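Putative polysaccharide deacetylase (Bdellovibrio bacteriovorus HD100, PDB 5JP6) probably removes acetyl groups from the N-acetylated sugars of peptidoglycan, as a zinc-binding deacetylase of carbohydrate esterase family 4. Local coordinates at residues D185-A190 against R339-I344; R189-V194 against A198-T203. The protein carries 1 engineered substitution. All blocks are in the same frame, centred on the assembly; numbering follows the deposited sequence. Where two conformers were deposited one is given.

Interaction 1 of 2, residues D185-A190 against R339-I344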
ATOM      1  N   ASP A 185       1.357   9.383  -5.856  1.00 20.13           N
ATOM      2  CA  ASP A 185       1.007  10.721  -6.321  1.00 20.48           C
ATOM      3  C   ASP A 185      -0.432  10.714  -6.884  1.00 20.23           C
ATOM      4  O   ASP A 185      -1.153  11.673  -6.708  1.00 20.66           O
ATOM      5  CB  ASP A 185       2.029  11.256  -7.329  1.00 23.04           C
ATOM      6  CG  ASP A 185       3.324  11.652  -6.693  1.00 24.91           C
ATOM      7  OD1 ASP A 185       3.287  12.406  -5.716  1.00 26.72           O
ATOM      8  OD2 ASP A 185       4.394  11.140  -7.178  1.00 30.90           O
ATOM      9  N   ALA A 186      -0.844   9.656  -7.582  1.00 19.80           N
ATOM     10  CA  ALA A 186      -2.233   9.583  -8.069  1.00 19.67           C
ATOM     11  C   ALA A 186      -3.229   9.576  -6.891  1.00 18.86           C
ATOM     12  O   ALA A 186      -4.239  10.261  -6.922  1.00 19.69           O
ATOM     13  CB  ALA A 186      -2.451   8.360  -8.947  1.00 20.28           C
ATOM     14  N   ILE A 187      -2.910   8.816  -5.851  1.00 18.90           N
ATOM     15  CA  ILE A 187      -3.731   8.785  -4.653  1.00 18.84           C
ATOM     16  C   ILE A 187      -3.765  10.196  -4.004  1.00 18.19           C
ATOM     17  O   ILE A 187      -4.842  10.699  -3.630  1.00 18.69           O
ATOM     18  CB  ILE A 187      -3.322   7.627  -3.721  1.00 19.22           C
ATOM     19  CG1 ILE A 187      -3.796   6.277  -4.313  1.00 22.17           C
ATOM     20  CG2 ILE A 187      -3.860   7.864  -2.316  1.00 20.10           C
ATOM     21  CD1 ILE A 187      -3.104   5.065  -3.748  1.00 24.50           C
ATOM     22  N   LEU A 188      -2.612  10.855  -3.916  1.00 18.02           N
ATOM     23  CA  LEU A 188      -2.555  12.219  -3.368  1.00 18.20           C
ATOM     24  C   LEU A 188      -3.449  13.173  -4.157  1.00 17.97           C
ATOM     25  O   LEU A 188      -4.152  13.993  -3.578  1.00 19.23           O
ATOM     26  CB  LEU A 188      -1.131  12.753  -3.344  1.00 19.53           C
ATOM     27  CG  LEU A 188      -0.168  12.089  -2.380  1.00 19.49           C
ATOM     28  CD1 LEU A 188       1.222  12.675  -2.496  1.00 20.49           C
ATOM     29  CD2 LEU A 188      -0.645  12.207  -0.928  1.00 19.49           C
ATOM     30  N   ARG A 189      -3.404  13.078  -5.490  1.00 18.92           N
ATOM     31  CA  ARG A 189      -4.228  13.973  -6.321  1.00 20.43           C
ATOM     32  C   ARG A 189      -5.699  13.745  -6.030  1.00 21.37           C
ATOM     33  O   ARG A 189      -6.469  14.689  -5.872  1.00 21.33           O
ATOM     34  CB  ARG A 189      -3.970  13.749  -7.802  1.00 24.11           C
ATOM     35  CG  ARG A 189      -2.595  14.202  -8.238  1.00 27.03           C
ATOM     36  CD  ARG A 189      -2.458  14.168  -9.733  1.00 32.08           C
ATOM     37  NE  ARG A 189      -2.292  12.810 -10.272  1.00 32.43           N
ATOM     38  CZ  ARG A 189      -1.132  12.169 -10.420  1.00 30.24           C
ATOM     39  NH1 ARG A 189       0.002  12.711 -10.015  1.00 33.17           N
ATOM     40  NH2 ARG A 189      -1.109  10.958 -10.958  1.00 31.24           N
ATOM     41  N   ALA A 190      -6.066  12.484  -5.923  1.00 19.88           N
ATOM     42  CA  ALA A 190      -7.479  12.136  -5.688  1.00 20.11           C
ATOM     43  C   ALA A 190      -7.950  12.656  -4.326  1.00 19.15           C
ATOM     44  O   ALA A 190      -9.034  13.233  -4.197  1.00 19.92           O
ATOM     45  CB  ALA A 190      -7.683  10.639  -5.790  1.00 19.97           C
ATOM     46  N   ARG A 339      -1.616  -0.527  -7.804  1.00 18.21           N
ATOM     47  CA  ARG A 339      -2.059   0.357  -8.885  1.00 18.66           C
ATOM     48  C   ARG A 339      -3.561   0.489  -8.933  1.00 18.97           C
ATOM     49  O   ARG A 339      -4.104   1.607  -9.067  1.00 19.81           O
ATOM     50  CB  ARG A 339      -1.522  -0.084 -10.241  1.00 19.58           C
ATOM     51  CG  ARG A 339      -2.147   0.732 -11.340  1.00 20.45           C
ATOM     52  CD  ARG A 339      -1.438   0.627 -12.647  1.00 21.81           C
ATOM     53  NE  ARG A 339      -2.104   1.485 -13.619  1.00 21.80           N
ATOM     54  CZ  ARG A 339      -1.859   1.488 -14.913  1.00 21.45           C
ATOM     55  NH1 ARG A 339      -0.901   0.728 -15.403  1.00 22.21           N
ATOM     56  NH2 ARG A 339      -2.534   2.313 -15.694  1.00 22.23           N
ATOM     57  N   ARG A 340      -4.263  -0.629  -8.792  1.00 18.87           N
ATOM     58  CA  ARG A 340      -5.712  -0.580  -9.003  1.00 19.84           C
ATOM     59  C   ARG A 340      -6.393   0.289  -7.950  1.00 18.11           C
ATOM     60  O   ARG A 340      -7.385   0.919  -8.234  1.00 18.77           O
ATOM     61  CB  ARG A 340      -6.298  -1.975  -9.009  1.00 19.32           C
ATOM     62  CG  ARG A 340      -7.718  -2.049  -9.516  1.00 20.74           C
ATOM     63  CD  ARG A 340      -8.128  -3.509  -9.682  1.00 21.56           C
ATOM     64  NE  ARG A 340      -7.210  -4.320 -10.462  1.00 23.20           N
ATOM     65  CZ  ARG A 340      -7.281  -4.553 -11.785  1.00 22.76           C
ATOM     66  NH1 ARG A 340      -8.174  -3.967 -12.549  1.00 22.12           N
ATOM     67  NH2 ARG A 340      -6.435  -5.383 -12.341  1.00 23.19           N
ATOM     68  N   THR A 341      -5.807   0.338  -6.758  1.00 17.49           N
ATOM     69  CA  THR A 341      -6.317   1.230  -5.721  1.00 17.73           C
ATOM     70  C   THR A 341      -6.228   2.693  -6.130  1.00 17.41           C
ATOM     71  O   THR A 341      -7.197   3.473  -5.921  1.00 19.14           O
ATOM     72  CB  THR A 341      -5.613   0.940  -4.398  1.00 18.69           C
ATOM     73  OG1 THR A 341      -5.897  -0.408  -4.013  1.00 19.52           O
ATOM     74  CG2 THR A 341      -6.026   1.909  -3.271  1.00 19.01           C
ATOM     75  N   ALA A 342      -5.108   3.080  -6.747  1.00 18.22           N
ATOM     76  CA  ALA A 342      -4.990   4.460  -7.274  1.00 18.43           C
ATOM     77  C   ALA A 342      -6.029   4.660  -8.408  1.00 18.30           C
ATOM     78  O   ALA A 342      -6.677   5.726  -8.492  1.00 20.36           O
ATOM     79  CB  ALA A 342      -3.569   4.758  -7.738  1.00 22.03           C
ATOM     80  N   GLU A 343      -6.221   3.646  -9.277  1.00 18.68           N
ATOM     81  CA  GLU A 343      -7.138   3.793 -10.387  1.00 19.80           C
ATOM     82  C   GLU A 343      -8.574   4.034  -9.927  1.00 20.30           C
ATOM     83  O   GLU A 343      -9.321   4.721 -10.611  1.00 20.25           O
ATOM     84  CB  GLU A 343      -7.117   2.536 -11.280  1.00 20.08           C
ATOM     85  CG  GLU A 343      -5.798   2.270 -11.987  1.00 21.80           C
ATOM     86  CD  GLU A 343      -5.588   3.133 -13.217  1.00 22.52           C
ATOM     87  OE1 GLU A 343      -6.557   3.624 -13.855  1.00 24.91           O
ATOM     88  OE2 GLU A 343      -4.395   3.295 -13.608  1.00 21.31           O
ATOM     89  N   ILE A 344      -8.966   3.409  -8.805  1.00 18.72           N
ATOM     90  CA  ILE A 344     -10.344   3.528  -8.325  1.00 18.97           C
ATOM     91  C   ILE A 344     -10.542   4.620  -7.272  1.00 17.64           C
ATOM     92  O   ILE A 344     -11.675   4.849  -6.839  1.00 18.28           O
ATOM     93  CB  ILE A 344     -10.900   2.199  -7.776  1.00 19.08           C
ATOM     94  CG1 ILE A 344     -10.168   1.743  -6.501  1.00 21.99           C
ATOM     95  CG2 ILE A 344     -10.856   1.126  -8.870  1.00 20.73           C
ATOM     96  CD1 ILE A 344     -11.070   1.055  -5.516  1.00 28.88           C
TER
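The apolar contact between helices 183-193 and 339-354 centres on A342, which I187 and A186 approach from the other helix. I187 lies along the backbone of A342: its CG1 comes to 3.7 Å from A342 CA and 3.8 Å from A342 CB. The branch is directed there by chi1 of -73°, which sets CG1 anti to the carbonyl carbon and leaves CG2 on the far side from the backbone N. I187 CD1 carries on past the alanine to 4.3 Å from T341 CG2, methyl against methyl. Next to I187 in sequence, A186 brings its CB to 4.0 Å from A342 CB, methyl to methyl. Small side chains at both positions probably help the segment axes close to 8.7 Å at a shallow 23°, running in nearly the same direction.

No hydrogen bond crosses this interface; the polar groups find partners within their own segment or beyond. R339, whose CB points away from helix 183-193, grips E343 one turn on in a salt bridge. R339 NE and NH2 both donate to E343 OE2 from one face of the carboxylate, NE at 2.9 Å, and the oxygen lies in the guanidinium plane. E94 and D118 take NH1 of the same arginine, and R125 pairs with OE1 of the glutamate. T341 OG1 is hydrogen-bonded to D307, which leaves CG2 as the part of the threonine that faces I187.

The chemistry thus divides helix 339-354 between a charged face, tied largely to helix 110-126, and an apolar face whose fit against helix 183-193 rests on buried apolar contact, with no polar bond across it.

Interaction 2 of 2, residues R189-V194 against A198-T203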
ATOM      1  N   ARG A 189      -3.404  13.078  -5.490  1.00 18.92           N
ATOM      2  CA  ARG A 189      -4.228  13.973  -6.321  1.00 20.43           C
ATOM      3  C   ARG A 189      -5.699  13.745  -6.030  1.00 21.37           C
ATOM      4  O   ARG A 189      -6.469  14.689  -5.872  1.00 21.33           O
ATOM      5  CB  ARG A 189      -3.970  13.749  -7.802  1.00 24.11           C
ATOM      6  CG  ARG A 189      -2.595  14.202  -8.238  1.00 27.03           C
ATOM      7  CD  ARG A 189      -2.458  14.168  -9.733  1.00 32.08           C
ATOM      8  NE  ARG A 189      -2.292  12.810 -10.272  1.00 32.43           N
ATOM      9  CZ  ARG A 189      -1.132  12.169 -10.420  1.00 30.24           C
ATOM     10  NH1 ARG A 189       0.002  12.711 -10.015  1.00 33.17           N
ATOM     11  NH2 ARG A 189      -1.109  10.958 -10.958  1.00 31.24           N
ATOM     12  N   ALA A 190      -6.066  12.484  -5.923  1.00 19.88           N
ATOM     13  CA  ALA A 190      -7.479  12.136  -5.688  1.00 20.11           C
ATOM     14  C   ALA A 190      -7.950  12.656  -4.326  1.00 19.15           C
ATOM     15  O   ALA A 190      -9.034  13.233  -4.197  1.00 19.92           O
ATOM     16  CB  ALA A 190      -7.683  10.639  -5.790  1.00 19.97           C
ATOM     17  N   LEU A 191      -7.125  12.468  -3.313  1.00 19.04           N
ATOM     18  CA  LEU A 191      -7.458  12.942  -1.976  1.00 18.73           C
ATOM     19  C   LEU A 191      -7.588  14.448  -1.941  1.00 18.38           C
ATOM     20  O   LEU A 191      -8.533  15.000  -1.361  1.00 19.28           O
ATOM     21  CB  LEU A 191      -6.420  12.457  -0.962  1.00 17.59           C
ATOM     22  CG  LEU A 191      -6.353  10.954  -0.715  1.00 17.94           C
ATOM     23  CD1 LEU A 191      -5.100  10.592   0.067  1.00 19.11           C
ATOM     24  CD2 LEU A 191      -7.568  10.437   0.037  1.00 20.68           C
ATOM     25  N   LYS A 192      -6.606  15.121  -2.526  1.00 19.38           N
ATOM     26  CA  LYS A 192      -6.545  16.565  -2.456  1.00 21.52           C
ATOM     27  C   LYS A 192      -7.752  17.220  -3.138  1.00 21.51           C
ATOM     28  O   LYS A 192      -8.274  18.244  -2.653  1.00 23.67           O
ATOM     29  CB  LYS A 192      -5.238  17.108  -3.022  1.00 23.51           C
ATOM     30  CG  LYS A 192      -5.077  18.614  -2.842  1.00 26.81           C
ATOM     31  CD  LYS A 192      -3.711  19.086  -3.318  1.00 33.24           C
ATOM     32  CE  LYS A 192      -3.637  20.601  -3.185  1.00 42.92           C
ATOM     33  NZ  LYS A 192      -2.461  21.220  -3.856  1.00 50.92           N
ATOM     34  N   GLU A 193      -8.178  16.660  -4.281  1.00 21.09           N
ATOM     35  CA  GLU A 193      -9.311  17.203  -5.051  1.00 24.69           C
ATOM     36  C   GLU A 193     -10.575  17.358  -4.216  1.00 23.01           C
ATOM     37  O   GLU A 193     -11.413  18.238  -4.513  1.00 25.99           O
ATOM     38  CB  GLU A 193      -9.723  16.225  -6.219  1.00 29.02           C
ATOM     39  CG  GLU A 193      -8.828  16.246  -7.350  1.00 34.78           C
ATOM     40  CD  GLU A 193      -9.162  15.193  -8.405  1.00 30.84           C
ATOM     41  OE1 GLU A 193      -9.813  14.084  -8.219  1.00 27.87           O
ATOM     42  OE2 GLU A 193      -8.655  15.478  -9.441  1.00 37.79           O
ATOM     43  N   VAL A 194     -10.729  16.470  -3.229  1.00 21.24           N
ATOM     44  CA  VAL A 194     -11.942  16.438  -2.415  1.00 23.06           C
ATOM     45  C   VAL A 194     -11.676  16.776  -0.932  1.00 21.51           C
ATOM     46  O   VAL A 194     -12.529  16.543  -0.060  1.00 22.44           O
ATOM     47  CB  VAL A 194     -12.676  15.087  -2.580  1.00 24.33           C
ATOM     48  CG1 VAL A 194     -13.086  14.880  -4.029  1.00 26.11           C
ATOM     49  CG2 VAL A 194     -11.833  13.916  -2.049  1.00 23.05           C
ATOM     50  N   ALA A 198      -5.533  11.451   4.883  1.00 18.44           N
ATOM     51  CA  ALA A 198      -5.342  10.015   5.104  1.00 17.82           C
ATOM     52  C   ALA A 198      -4.114   9.743   5.953  1.00 17.88           C
ATOM     53  O   ALA A 198      -3.298  10.623   6.184  1.00 18.53           O
ATOM     54  CB  ALA A 198      -5.215   9.300   3.750  1.00 18.95           C
ATOM     55  N   MET A 199      -4.013   8.490   6.414  1.00 17.71           N
ATOM     56  CA  MET A 199      -2.905   8.050   7.205  1.00 17.38           C
ATOM     57  C   MET A 199      -2.054   7.108   6.274  1.00 16.05           C
ATOM     58  O   MET A 199      -2.597   6.152   5.689  1.00 18.26           O
ATOM     59  CB  MET A 199      -3.340   7.338   8.496  1.00 17.70           C
ATOM     60  CG  MET A 199      -4.302   8.093   9.359  1.00 20.42           C
ATOM     61  SD  MET A 199      -4.774   7.147  10.786  1.00 21.30           S
ATOM     62  CE  MET A 199      -3.337   7.400  11.828  1.00 21.89           C
ATOM     63  N   PHE A 200      -0.745   7.340   6.187  1.00 17.19           N
ATOM     64  CA  PHE A 200       0.151   6.486   5.429  1.00 16.46           C
ATOM     65  C   PHE A 200       1.109   5.773   6.357  1.00 18.44           C
ATOM     66  O   PHE A 200       1.814   6.407   7.139  1.00 19.73           O
ATOM     67  CB  PHE A 200       0.931   7.299   4.386  1.00 17.10           C
ATOM     68  CG  PHE A 200       0.077   7.862   3.286  1.00 16.66           C
ATOM     69  CD1 PHE A 200      -0.735   8.948   3.503  1.00 18.54           C
ATOM     70  CD2 PHE A 200       0.058   7.255   2.024  1.00 18.64           C
ATOM     71  CE1 PHE A 200      -1.562   9.445   2.489  1.00 18.69           C
ATOM     72  CE2 PHE A 200      -0.751   7.747   1.020  1.00 19.53           C
ATOM     73  CZ  PHE A 200      -1.569   8.838   1.252  1.00 19.06           C
ATOM     74  N   PHE A 201       1.098   4.447   6.279  1.00 17.58           N
ATOM     75  CA  PHE A 201       2.006   3.609   7.043  1.00 17.17           C
ATOM     76  C   PHE A 201       3.074   3.116   6.065  1.00 18.08           C
ATOM     77  O   PHE A 201       2.951   2.092   5.410  1.00 18.50           O
ATOM     78  CB  PHE A 201       1.262   2.471   7.745  1.00 17.83           C
ATOM     79  CG  PHE A 201       0.279   2.954   8.770  1.00 17.22           C
ATOM     80  CD1 PHE A 201      -1.019   3.258   8.399  1.00 18.40           C
ATOM     81  CD2 PHE A 201       0.641   3.116  10.094  1.00 17.85           C
ATOM     82  CE1 PHE A 201      -1.931   3.732   9.324  1.00 19.80           C
ATOM     83  CE2 PHE A 201      -0.276   3.581  11.030  1.00 18.20           C
ATOM     84  CZ  PHE A 201      -1.558   3.897  10.644  1.00 19.44           C
ATOM     85  N   ALA A 202       4.121   3.920   5.966  1.00 18.31           N
ATOM     86  CA  ALA A 202       5.152   3.734   4.967  1.00 19.65           C
ATOM     87  C   ALA A 202       6.111   2.642   5.380  1.00 19.44           C
ATOM     88  O   ALA A 202       6.309   2.419   6.567  1.00 21.35           O
ATOM     89  CB  ALA A 202       5.905   5.048   4.781  1.00 20.14           C
ATOM     90  N   THR A 203       6.731   1.973   4.409  1.00 20.05           N
ATOM     91  CA  THR A 203       7.741   1.020   4.765  0.50 20.33           C
ATOM     92  C   THR A 203       9.121   1.562   4.389  1.00 21.32           C
ATOM     93  O   THR A 203       9.262   2.359   3.432  1.00 23.65           O
ATOM     94  CB  THR A 203       7.412  -0.311   4.083  0.50 21.68           C
ATOM     95  OG1 THR A 203       7.908  -1.394   4.867  0.50 23.75           O
ATOM     96  CG2 THR A 203       7.894  -0.248   2.598  0.50 17.15           C
TER
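The ring of F200 receives L191 at its edge: CD1 of the leucine lies near the ring plane, 4.1 Å from CZ, and so touches the rim and not a face. Aromatic neighbours also meet the ring: F175, with planes about 20° apart, and H222, edge-to-face. The phenylalanine reaches back toward the helix because chi1 is -67°, with CG anti to the carbonyl carbon, and the leucine comes to it from the opposite direction.

L191 CD1 has a second partner in A198 CB, 3.9 Å away. One terminal branch therefore bridges two residues two apart in sequence, whose side chains lie on the same side of the extended chain. The contact is wholly apolar, without a hydrogen bond between the segments, and all three participants are buried.

Here the end of a helix folds back onto the strand that follows it, the second half of a beta-alpha-beta crossover made by strand 170-176, helix 183-193 and strand 199-202. H222 also touches L191 and accepts a hydrogen bond from the backbone N of A198. Strand 199-202 runs parallel between strands 170-176 and 223-227. A190 turns to M345, P346 and L349 of helix 339-354, so that helix 183-193 packs against both the sheet and a neighbouring helix, and V194, just after it, touches L349 as well.

In the fold
Helix 183-193 shows how one element can serve two apolar interfaces: interaction 1 joins it to helix 339-354 and interaction 2 to strand 199-202. Their centres are 9 Å apart, and they meet directly where L188 CD2 packs 4.1 Å from F200 CZ. Neither interaction supplies a zinc ligand; the bound zinc ion, held by D177, H227 and Y280, is about 12 Å from the side chains of both T341 and F200. The F200 side chain is nevertheless about 7 Å from that of D176, which binds zinc in a structure of this protein though not in this model, so the packing lies near the metal site.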